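Local structure of archaemetzincin (Archaeoglobus fulgidus, 3ZVS) at residues A[40-45]-A[52-57]; A[71-74]-A[80-83]; A[108-113]-A[138-143]; A[114-119]-A[148-153]. The protein is probably a zinc-dependent metalloprotease of the metzincin type, with one catalytic and one apparently structural zinc ion and a natural substrate that is still unknown. All coordinates share one frame; numbering follows the deposited sequence. Where two conformers were deposited one is given.

Interaction 1 of 4, residues A[40-45]-A[52-57]; sequences LKCYNA and STCILR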
# COMPACT_ATOMS: atom_id res chain seq x y z
N LEU A 40 7.71 0.07 -17.32
CA LEU A 40 7.12 0.89 -18.37
C LEU A 40 5.97 0.21 -19.11
O LEU A 40 5.14 0.90 -19.69
CB LEU A 40 8.19 1.35 -19.36
CG LEU A 40 9.14 2.40 -18.80
CD1 LEU A 40 10.33 2.55 -19.75
CD2 LEU A 40 8.48 3.73 -18.54
N LYS A 41 5.86 -1.12 -19.06
CA LYS A 41 4.70 -1.81 -19.60
C LYS A 41 3.42 -1.27 -18.99
O LYS A 41 2.37 -1.32 -19.58
CB LYS A 41 4.75 -3.31 -19.28
CG LYS A 41 5.91 -4.06 -19.92
CD LYS A 41 5.78 -4.11 -21.43
CE LYS A 41 6.96 -4.85 -22.08
NZ LYS A 41 7.02 -6.29 -21.69
N CYS A 42 3.53 -0.79 -17.75
CA CYS A 42 2.38 -0.37 -16.97
C CYS A 42 2.19 1.14 -16.97
O CYS A 42 1.38 1.64 -16.20
CB CYS A 42 2.50 -0.87 -15.52
SG CYS A 42 2.39 -2.66 -15.31
N TYR A 43 2.93 1.86 -17.81
CA TYR A 43 2.85 3.30 -17.89
C TYR A 43 1.84 3.71 -18.92
O TYR A 43 1.87 3.22 -20.06
CB TYR A 43 4.24 3.90 -18.24
CG TYR A 43 4.29 5.40 -18.48
CD1 TYR A 43 4.11 6.33 -17.43
CD2 TYR A 43 4.54 5.90 -19.75
CE1 TYR A 43 4.17 7.71 -17.69
CE2 TYR A 43 4.60 7.27 -20.01
CZ TYR A 43 4.41 8.17 -18.97
OH TYR A 43 4.47 9.52 -19.28
N ASN A 44 0.93 4.58 -18.52
CA ASN A 44 -0.04 5.17 -19.44
C ASN A 44 0.47 6.55 -19.77
O ASN A 44 0.43 7.48 -18.97
CB ASN A 44 -1.44 5.24 -18.81
CG ASN A 44 -2.46 5.85 -19.72
OD1 ASN A 44 -2.19 6.82 -20.43
ND2 ASN A 44 -3.67 5.30 -19.70
N ALA A 45 0.97 6.67 -20.99
CA ALA A 45 1.64 7.88 -21.44
C ALA A 45 0.68 9.06 -21.52
O ALA A 45 1.08 10.20 -21.28
CB ALA A 45 2.26 7.64 -22.80
N SER A 52 -2.30 0.40 -11.74
CA SER A 52 -2.08 -0.46 -10.60
C SER A 52 -2.34 -1.94 -10.83
O SER A 52 -1.63 -2.80 -10.28
CB SER A 52 -2.96 0.04 -9.43
OG SER A 52 -4.35 -0.01 -9.73
N THR A 53 -3.34 -2.24 -11.68
CA THR A 53 -3.70 -3.62 -11.98
C THR A 53 -2.56 -4.30 -12.74
O THR A 53 -2.21 -5.44 -12.48
CB THR A 53 -4.99 -3.66 -12.79
OG1 THR A 53 -5.93 -2.75 -12.21
CG2 THR A 53 -5.58 -5.06 -12.83
N CYS A 54 -1.99 -3.56 -13.68
CA CYS A 54 -0.81 -3.97 -14.41
C CYS A 54 0.33 -4.29 -13.44
O CYS A 54 0.95 -5.36 -13.53
CB CYS A 54 -0.46 -2.87 -15.41
SG CYS A 54 0.90 -3.20 -16.55
N ILE A 55 0.62 -3.37 -12.51
CA ILE A 55 1.71 -3.58 -11.55
C ILE A 55 1.47 -4.84 -10.73
O ILE A 55 2.37 -5.66 -10.56
CB ILE A 55 1.85 -2.38 -10.63
CG1 ILE A 55 2.32 -1.16 -11.43
CG2 ILE A 55 2.82 -2.69 -9.50
CD1 ILE A 55 2.23 0.13 -10.65
N LEU A 56 0.26 -5.02 -10.24
CA LEU A 56 -0.05 -6.23 -9.47
C LEU A 56 0.29 -7.52 -10.21
O LEU A 56 0.83 -8.45 -9.65
CB LEU A 56 -1.54 -6.31 -9.12
CG LEU A 56 -2.09 -5.48 -8.00
CD1 LEU A 56 -3.55 -5.81 -7.78
CD2 LEU A 56 -1.30 -5.74 -6.73
N ARG A 57 -0.08 -7.57 -11.49
CA ARG A 57 0.13 -8.77 -12.29
C ARG A 57 1.58 -9.17 -12.36
O ARG A 57 1.91 -10.33 -12.53
CB ARG A 57 -0.38 -8.55 -13.73
CG ARG A 57 -1.78 -9.04 -13.97
CD ARG A 57 -2.06 -9.20 -15.49
NE ARG A 57 -1.68 -8.01 -16.25
CZ ARG A 57 -2.44 -6.93 -16.36
NH1 ARG A 57 -3.60 -6.86 -15.74
NH2 ARG A 57 -1.98 -5.91 -17.05

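Interaction 2 of 4, residues A[71-74]-A[80-83]; sequences KDIY and FVFG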
# COMPACT_ATOMS: atom_id res chain seq x y z
N LYS A 71 5.62 6.56 -7.87
CA LYS A 71 4.89 7.00 -9.05
C LYS A 71 3.39 7.03 -8.74
O LYS A 71 2.87 6.17 -8.03
CB LYS A 71 5.12 6.03 -10.23
CG LYS A 71 6.56 5.90 -10.69
CD LYS A 71 7.08 7.15 -11.39
CE LYS A 71 8.45 6.84 -11.97
NZ LYS A 71 8.90 7.98 -12.80
N ASP A 72 2.70 8.01 -9.31
CA ASP A 72 1.23 8.07 -9.22
C ASP A 72 0.65 6.89 -10.00
O ASP A 72 1.06 6.58 -11.14
CB ASP A 72 0.74 9.40 -9.82
CG ASP A 72 -0.67 9.79 -9.42
OD1 ASP A 72 -1.12 9.40 -8.34
OD2 ASP A 72 -1.29 10.54 -10.21
N ILE A 73 -0.34 6.25 -9.39
CA ILE A 73 -1.06 5.14 -9.99
C ILE A 73 -2.57 5.38 -10.06
O ILE A 73 -3.14 6.19 -9.34
CB ILE A 73 -0.78 3.80 -9.26
CG1 ILE A 73 -1.25 3.85 -7.80
CG2 ILE A 73 0.75 3.49 -9.29
CD1 ILE A 73 -1.06 2.56 -7.03
N TYR A 74 -3.18 4.67 -11.00
CA TYR A 74 -4.63 4.69 -11.18
C TYR A 74 -5.10 3.28 -11.53
O TYR A 74 -4.32 2.41 -11.81
CB TYR A 74 -5.01 5.65 -12.33
CG TYR A 74 -4.81 5.02 -13.70
CD1 TYR A 74 -3.54 4.89 -14.24
CD2 TYR A 74 -5.88 4.53 -14.43
CE1 TYR A 74 -3.33 4.27 -15.48
CE2 TYR A 74 -5.68 3.91 -15.64
CZ TYR A 74 -4.41 3.79 -16.16
OH TYR A 74 -4.18 3.16 -17.37
N PHE A 80 -7.16 8.52 -9.64
CA PHE A 80 -5.97 7.90 -9.03
C PHE A 80 -6.49 6.89 -8.04
O PHE A 80 -7.67 6.89 -7.70
CB PHE A 80 -5.05 8.92 -8.35
CG PHE A 80 -5.62 9.50 -7.07
CD1 PHE A 80 -5.38 8.88 -5.86
CD2 PHE A 80 -6.37 10.66 -7.11
CE1 PHE A 80 -5.89 9.41 -4.68
CE2 PHE A 80 -6.91 11.20 -5.94
CZ PHE A 80 -6.67 10.57 -4.73
N VAL A 81 -5.61 6.03 -7.55
CA VAL A 81 -5.87 5.19 -6.39
C VAL A 81 -4.63 5.28 -5.50
O VAL A 81 -3.51 5.52 -5.98
CB VAL A 81 -6.15 3.70 -6.75
CG1 VAL A 81 -7.41 3.56 -7.58
CG2 VAL A 81 -4.97 3.06 -7.49
N PHE A 82 -4.80 5.10 -4.19
CA PHE A 82 -3.65 4.96 -3.33
C PHE A 82 -3.00 3.60 -3.48
O PHE A 82 -1.84 3.39 -3.13
CB PHE A 82 -4.02 5.16 -1.86
CG PHE A 82 -4.49 6.55 -1.54
CD1 PHE A 82 -3.62 7.63 -1.57
CD2 PHE A 82 -5.81 6.78 -1.11
CE1 PHE A 82 -4.03 8.90 -1.22
CE2 PHE A 82 -6.22 8.05 -0.80
CZ PHE A 82 -5.33 9.13 -0.86
N GLY A 83 -3.76 2.62 -3.97
CA GLY A 83 -3.29 1.27 -4.04
C GLY A 83 -4.33 0.38 -4.69
O GLY A 83 -5.44 0.82 -5.03
O HOH W 1 -1.34 7.20 -6.69

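Interaction 3 of 4, residues A[108-113]-A[138-143]; sequences RERVVK and NSVQDV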
# COMPACT_ATOMS: atom_id res chain seq x y z
N ARG A 108 5.35 10.08 6.94
CA ARG A 108 5.64 8.76 7.44
C ARG A 108 4.36 8.07 7.93
O ARG A 108 4.12 6.91 7.66
CB ARG A 108 6.67 8.85 8.57
CG ARG A 108 7.14 7.53 9.02
CD ARG A 108 7.90 7.62 10.33
NE ARG A 108 8.62 6.37 10.57
CZ ARG A 108 8.08 5.31 11.15
NH1 ARG A 108 6.83 5.36 11.59
NH2 ARG A 108 8.82 4.21 11.29
N GLU A 109 3.56 8.80 8.70
CA GLU A 109 2.35 8.24 9.25
C GLU A 109 1.39 7.81 8.13
O GLU A 109 0.78 6.74 8.19
CB GLU A 109 1.70 9.31 10.13
CG GLU A 109 0.46 8.83 10.78
CD GLU A 109 -0.20 9.88 11.65
OE1 GLU A 109 -0.43 11.01 11.18
OE2 GLU A 109 -0.54 9.53 12.80
N ARG A 110 1.28 8.63 7.10
CA ARG A 110 0.43 8.31 5.96
C ARG A 110 0.93 7.06 5.24
O ARG A 110 0.14 6.20 4.84
CB ARG A 110 0.43 9.44 4.97
CG ARG A 110 -0.31 10.68 5.44
CD ARG A 110 -0.11 11.82 4.49
NE ARG A 110 -0.95 12.97 4.84
CZ ARG A 110 -1.05 14.06 4.10
NH1 ARG A 110 -0.33 14.22 3.00
NH2 ARG A 110 -1.86 15.04 4.48
N VAL A 111 2.24 6.96 5.05
CA VAL A 111 2.79 5.79 4.38
C VAL A 111 2.45 4.51 5.13
O VAL A 111 2.04 3.50 4.54
CB VAL A 111 4.31 5.95 4.21
CG1 VAL A 111 4.93 4.64 3.76
CG2 VAL A 111 4.62 7.05 3.23
N VAL A 112 2.67 4.50 6.45
CA VAL A 112 2.37 3.31 7.23
C VAL A 112 0.86 2.99 7.16
O VAL A 112 0.49 1.83 6.92
CB VAL A 112 2.85 3.44 8.69
CG1 VAL A 112 2.47 2.20 9.45
CG2 VAL A 112 4.35 3.68 8.73
N LYS A 113 -0.00 3.99 7.37
CA LYS A 113 -1.46 3.77 7.30
C LYS A 113 -1.86 3.10 6.00
O LYS A 113 -2.61 2.13 5.99
CB LYS A 113 -2.24 5.08 7.44
CG LYS A 113 -2.28 5.68 8.82
CD LYS A 113 -3.04 6.99 8.80
CE LYS A 113 -3.13 7.56 10.22
NZ LYS A 113 -3.73 8.90 10.13
N ASN A 138 -10.99 8.85 0.62
CA ASN A 138 -11.16 9.48 -0.68
C ASN A 138 -9.99 10.37 -1.02
O ASN A 138 -9.63 10.50 -2.19
CB ASN A 138 -12.45 10.32 -0.69
CG ASN A 138 -12.91 10.59 -2.09
OD1 ASN A 138 -12.99 9.67 -2.90
ND2 ASN A 138 -13.13 11.85 -2.41
N SER A 139 -9.44 11.00 0.00
CA SER A 139 -8.37 11.99 -0.12
C SER A 139 -7.40 11.78 1.03
O SER A 139 -7.71 11.06 2.00
CB SER A 139 -8.93 13.39 0.02
OG SER A 139 -9.39 13.56 1.34
N VAL A 140 -6.24 12.44 0.99
CA VAL A 140 -5.32 12.40 2.14
C VAL A 140 -5.87 13.02 3.43
O VAL A 140 -5.46 12.64 4.49
CB VAL A 140 -3.93 13.04 1.86
CG1 VAL A 140 -3.23 12.27 0.83
CG2 VAL A 140 -4.03 14.51 1.48
N GLN A 141 -6.82 13.96 3.33
CA GLN A 141 -7.49 14.46 4.52
C GLN A 141 -8.22 13.29 5.20
O GLN A 141 -8.24 13.18 6.43
CB GLN A 141 -8.48 15.57 4.18
CG GLN A 141 -7.81 16.92 3.78
CD GLN A 141 -7.15 16.96 2.38
OE1 GLN A 141 -7.51 16.19 1.48
NE2 GLN A 141 -6.21 17.88 2.20
N ASP A 142 -8.80 12.40 4.40
CA ASP A 142 -9.44 11.22 4.99
C ASP A 142 -8.39 10.30 5.62
O ASP A 142 -8.60 9.73 6.67
CB ASP A 142 -10.25 10.43 3.96
CG ASP A 142 -11.52 11.11 3.51
OD1 ASP A 142 -12.06 12.02 4.20
OD2 ASP A 142 -12.01 10.70 2.46
N VAL A 143 -7.27 10.11 4.92
CA VAL A 143 -6.21 9.27 5.48
C VAL A 143 -5.80 9.79 6.87
O VAL A 143 -5.63 9.03 7.83
CB VAL A 143 -4.97 9.23 4.53
CG1 VAL A 143 -3.83 8.44 5.16
CG2 VAL A 143 -5.35 8.60 3.18

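Interaction 4 of 4, residues A[114-119]-A[148-153]; sequences EAVHEI and VSFCRE. With ZN (zinc ion), chain D; ZN (zinc ion), chain E.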
# COMPACT_ATOMS: atom_id res chain seq x y z
N GLU A 114 -1.37 3.64 4.90
CA GLU A 114 -1.83 3.17 3.61
C GLU A 114 -1.24 1.81 3.25
O GLU A 114 -1.90 0.98 2.59
CB GLU A 114 -1.57 4.24 2.55
CG GLU A 114 -2.39 5.52 2.82
CD GLU A 114 -3.85 5.26 2.80
OE1 GLU A 114 -4.40 5.28 1.68
OE2 GLU A 114 -4.48 4.99 3.84
N ALA A 115 -0.01 1.53 3.69
CA ALA A 115 0.53 0.17 3.54
C ALA A 115 -0.27 -0.86 4.34
O ALA A 115 -0.60 -1.92 3.84
CB ALA A 115 2.01 0.13 3.98
N VAL A 116 -0.58 -0.54 5.60
CA VAL A 116 -1.36 -1.40 6.45
C VAL A 116 -2.72 -1.66 5.82
O VAL A 116 -3.20 -2.80 5.80
CB VAL A 116 -1.48 -0.78 7.83
CG1 VAL A 116 -2.51 -1.53 8.69
CG2 VAL A 116 -0.13 -0.82 8.55
N HIS A 117 -3.34 -0.62 5.27
CA HIS A 117 -4.64 -0.74 4.58
C HIS A 117 -4.57 -1.77 3.44
O HIS A 117 -5.40 -2.65 3.30
CB HIS A 117 -5.02 0.64 4.05
CG HIS A 117 -6.33 0.67 3.34
ND1 HIS A 117 -7.51 1.01 3.98
CD2 HIS A 117 -6.67 0.37 2.06
CE1 HIS A 117 -8.51 0.95 3.10
NE2 HIS A 117 -8.03 0.57 1.93
N GLU A 118 -3.56 -1.63 2.59
CA GLU A 118 -3.43 -2.55 1.46
C GLU A 118 -3.21 -3.98 1.93
O GLU A 118 -3.78 -4.92 1.40
CB GLU A 118 -2.27 -2.10 0.55
CG GLU A 118 -2.54 -0.81 -0.20
CD GLU A 118 -3.85 -0.79 -0.92
OE1 GLU A 118 -4.22 -1.81 -1.56
OE2 GLU A 118 -4.56 0.23 -0.86
N ILE A 119 -2.34 -4.17 2.89
CA ILE A 119 -2.06 -5.51 3.38
C ILE A 119 -3.32 -6.10 4.04
O ILE A 119 -3.62 -7.26 3.87
CB ILE A 119 -0.83 -5.51 4.35
CG1 ILE A 119 0.45 -5.21 3.58
CG2 ILE A 119 -0.68 -6.83 5.07
CD1 ILE A 119 1.55 -4.71 4.48
N VAL A 148 -4.11 4.31 12.33
CA VAL A 148 -3.23 3.30 11.75
C VAL A 148 -3.59 1.87 12.18
O VAL A 148 -3.13 0.91 11.58
CB VAL A 148 -1.73 3.62 12.11
CG1 VAL A 148 -1.47 3.35 13.60
CG2 VAL A 148 -0.77 2.80 11.25
N SER A 149 -4.42 1.76 13.21
CA SER A 149 -4.72 0.47 13.80
C SER A 149 -6.02 -0.11 13.24
O SER A 149 -6.95 0.60 12.82
CB SER A 149 -4.87 0.60 15.31
OG SER A 149 -5.75 1.65 15.58
N PHE A 150 -6.07 -1.42 13.25
CA PHE A 150 -7.32 -2.12 12.93
C PHE A 150 -8.26 -2.00 14.10
O PHE A 150 -7.84 -2.12 15.27
CB PHE A 150 -7.06 -3.60 12.67
CG PHE A 150 -6.22 -3.86 11.45
CD1 PHE A 150 -6.79 -3.78 10.18
CD2 PHE A 150 -4.88 -4.15 11.56
CE1 PHE A 150 -6.03 -3.99 9.05
CE2 PHE A 150 -4.12 -4.38 10.42
CZ PHE A 150 -4.69 -4.29 9.18
N CYS A 151 -9.53 -1.80 13.80
CA CYS A 151 -10.58 -1.87 14.82
C CYS A 151 -10.67 -3.28 15.36
O CYS A 151 -10.12 -4.23 14.80
CB CYS A 151 -11.94 -1.40 14.27
SG CYS A 151 -12.75 -2.59 13.16
N ARG A 152 -11.39 -3.42 16.47
CA ARG A 152 -11.51 -4.73 17.10
C ARG A 152 -12.16 -5.76 16.19
O ARG A 152 -11.82 -6.93 16.21
CB ARG A 152 -12.29 -4.64 18.44
CG ARG A 152 -11.62 -3.76 19.46
CD ARG A 152 -12.37 -3.75 20.81
NE ARG A 152 -13.61 -2.98 20.77
CZ ARG A 152 -14.85 -3.48 20.81
NH1 ARG A 152 -15.06 -4.77 20.85
NH2 ARG A 152 -15.90 -2.65 20.77
N GLU A 153 -13.10 -5.33 15.35
CA GLU A 153 -13.72 -6.25 14.42
C GLU A 153 -12.71 -6.77 13.39
O GLU A 153 -12.64 -7.96 13.14
CB GLU A 153 -14.91 -5.62 13.72
CG GLU A 153 -16.07 -5.41 14.68
CD GLU A 153 -17.33 -5.05 13.97
OE1 GLU A 153 -17.26 -4.28 12.97
OE2 GLU A 153 -18.41 -5.52 14.39
ZN ZN D . -9.07 -0.10 0.27
ZN ZN E . -12.25 -2.29 10.91

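Interaction 1 of 4, residues A[40-45]-A[52-57]
The backbones of 40-45 and 52-57 come nearest at Cys-42 and Cys-54, whose CA atoms lie 5.4 Å apart where the end of a short 3-10 turn faces the first turn of helix 52-58. Both CB atoms are directed into the gap, and the two sulfurs close it covalently: Cys-42 SG and Cys-54 SG are 2.0 Å apart. In the conformer described, one of two modelled, the C-S-S-C torsion is -85°, close to the relaxed value near 90° and left-handed in sign. In the same copy Cys-54 SG stands anti to its backbone N (chi1 -175°), directing the sulfur toward the turn, while Cys-42 SG is anti to its carbonyl carbon. The bond thus staples the helix to the loop that leads into the small sheet of strands 43-44, 49-51 and 73-74, and it encloses the hairpin formed by the first two of these. On the buried side Ile-55 lies alongside: its CG1 is 4.1 Å from Cys-42 CB, and the same side chain packs on Tyr-50, Ile-73 and Val-93. A branched aliphatic residue suits this place because it meets the disulfide with one branch and belongs to the hydrophobic core beneath the helix. Toward the solvent, Lys-41 gives its carbonyl to the contact, Lys-41 O being 3.9 Å from Cys-54 SG, while its aliphatic chain leads the ammonium group away.

Interaction 2 of 4, residues A[71-74]-A[80-83]
Ile-73 O receives the backbone N-H of Val-81 in a nearly straight hydrogen bond, 3.1 Å from Val-81 N to Ile-73 O with 163° at the hydrogen. The bond joins the edge strand 73-74 to the segment that leads into strand 83-85, the antiparallel edge strand which in metzincins borders the active-site cleft. The same carbonyl also meets a CA-H...O contact, Phe-80 CA lying 3.3 Å from Ile-73 O. Around this polar core the side chains of Ile-73 and Val-81 meet at about a right angle, with Ile-73 CG1 3.8 Å from Val-81 CG2. With CG1 set between its backbone N and carbonyl carbon (chi1 62°), Ile-73 sends CD1 on to the backbone of Gly-83, 3.9 Å from Gly-83 CA. Replacing Ile-73 by an alanine would probably open a gap beside Val-81 and Gly-83 and take away a surface on which Ile-55 packs. Further out, Asp-72 is held through OD2, which accepts from Gln-49 NE2 and forms a salt bridge to Arg-98. Phe-82, beyond Val-81, binds a malonate ion through its backbone N, and the ion probably comes from the crystallisation liquor. One water spans the two segments: it takes the N-H of Ile-73 at 3.0 Å from Ile-73 N, and lies 2.8 Å from both Asp-72 OD1 and Val-81 O.

Interaction 3 of 4, residues A[108-113]-A[138-143]
Arg-110 lays its guanidinium group flat against Val-140, whose CB sits 3.7 Å above the guanidinium plane and over its centre. The two side chains meet at a slant, and the nearest pair is Arg-110 NH2 with Val-140 CG2 at 3.7 Å. A valine suits this face because its methyl groups pack on the flat group while the N-H groups serve polar partners: NH2 forms a salt bridge with Asp-144 and NH1 donates to Leu-99 O. Extended from CG to NE, the arginine chain reaches across to this site, and near its root CG passes Val-143 CG1 at about a right angle, 4.2 Å away. Lys-113, one turn further along the helix, runs antiparallel to the side chain of Val-143, with Lys-113 CD 4.0 Å from Val-143 CG1. Its stretched chain donates a hydrogen bond to a backbone carbonyl, 3.0 Å from Lys-113 NZ to Val-143 O. The donor stands 25° off the carbonyl plane, and a second bond, to Lys-146 O, holds the same nitrogen. A methionine in place of Lys-113 would probably keep some of the packing on Val-143 but leave the carbonyls of Val-143 and Lys-146 without their shared donor. At the start of the short helix, Ser-139 is the N-cap, its OG accepting a weak bond from Asp-142 N. The contact ties helix 140-145 to one flank of the long helix 104-122, while Arg-108, Val-111 and Val-112 of that long helix pack on helix 12-26.

Interaction 4 of 4, residues A[114-119]-A[148-153]
Val-116 meets Val-148 and Phe-150 where the zinc-binding helix 104-122 faces the segment that leads to the second zinc site. From CB, which is directed at that segment, the side chain of Val-116 divides. CG1 stands anti to the backbone N (chi1 170°) and reaches the phenyl ring of Phe-150 obliquely, 3.6 Å from Phe-150 CZ and 3.7 Å from Phe-150 CE2. The same methyl group lies 3.8 Å from the carbonyl oxygen of Val-148. The other methyl, Val-116 CG2, is 4.6 Å from Val-148 CG2, a looser approach; the valine also packs on Ile-25 of helix 12-26. Phe-150 suits its place by length: its ring spans from the cysteine-bearing backbone to the helix and also touches Val-133. The residue after each of these, His-117 after Val-116 and Cys-151 after Phe-150, is a metal ligand. His-117 binds the catalytic zinc through NE2 at 2.1 Å with His-121, the other histidine of HExxH, and His-127, third in the extended metzincin motif HExxHxxGxxH; the zinc and a hydrogen bond from ND1 to Val-133 O together fix the ring's rotation. Cys-151 binds the other zinc through SG at 2.3 Å and shares it with Cys-128, Cys-132 and Cys-154. The contact itself is made by carbon groups and one carbonyl, which implies that burial of apolar surface, rather than directed polar bonds, joins the frameworks of the two metal sites.

From the N terminus, interaction 1 closes the short loop between 40-45 and 52-57, and interaction 2 closes the next, between 71-74 and 80-83. The two follow in series and touch through Ser-52 and Tyr-74, so helix 52-58, the small three-stranded sheet and the approach to strand 83-85 are in contact. Interactions 3 and 4 span much longer loops and cross: both start on helix 104-122, and their second segments follow in the same order. They bring helix 140-145 and the four-cysteine zinc segment against that helix. Phe-82 joins the halves by packing on Val-140, Val-143 and Glu-114, while Gly-83 lies against Glu-118, the inferred proton acceptor.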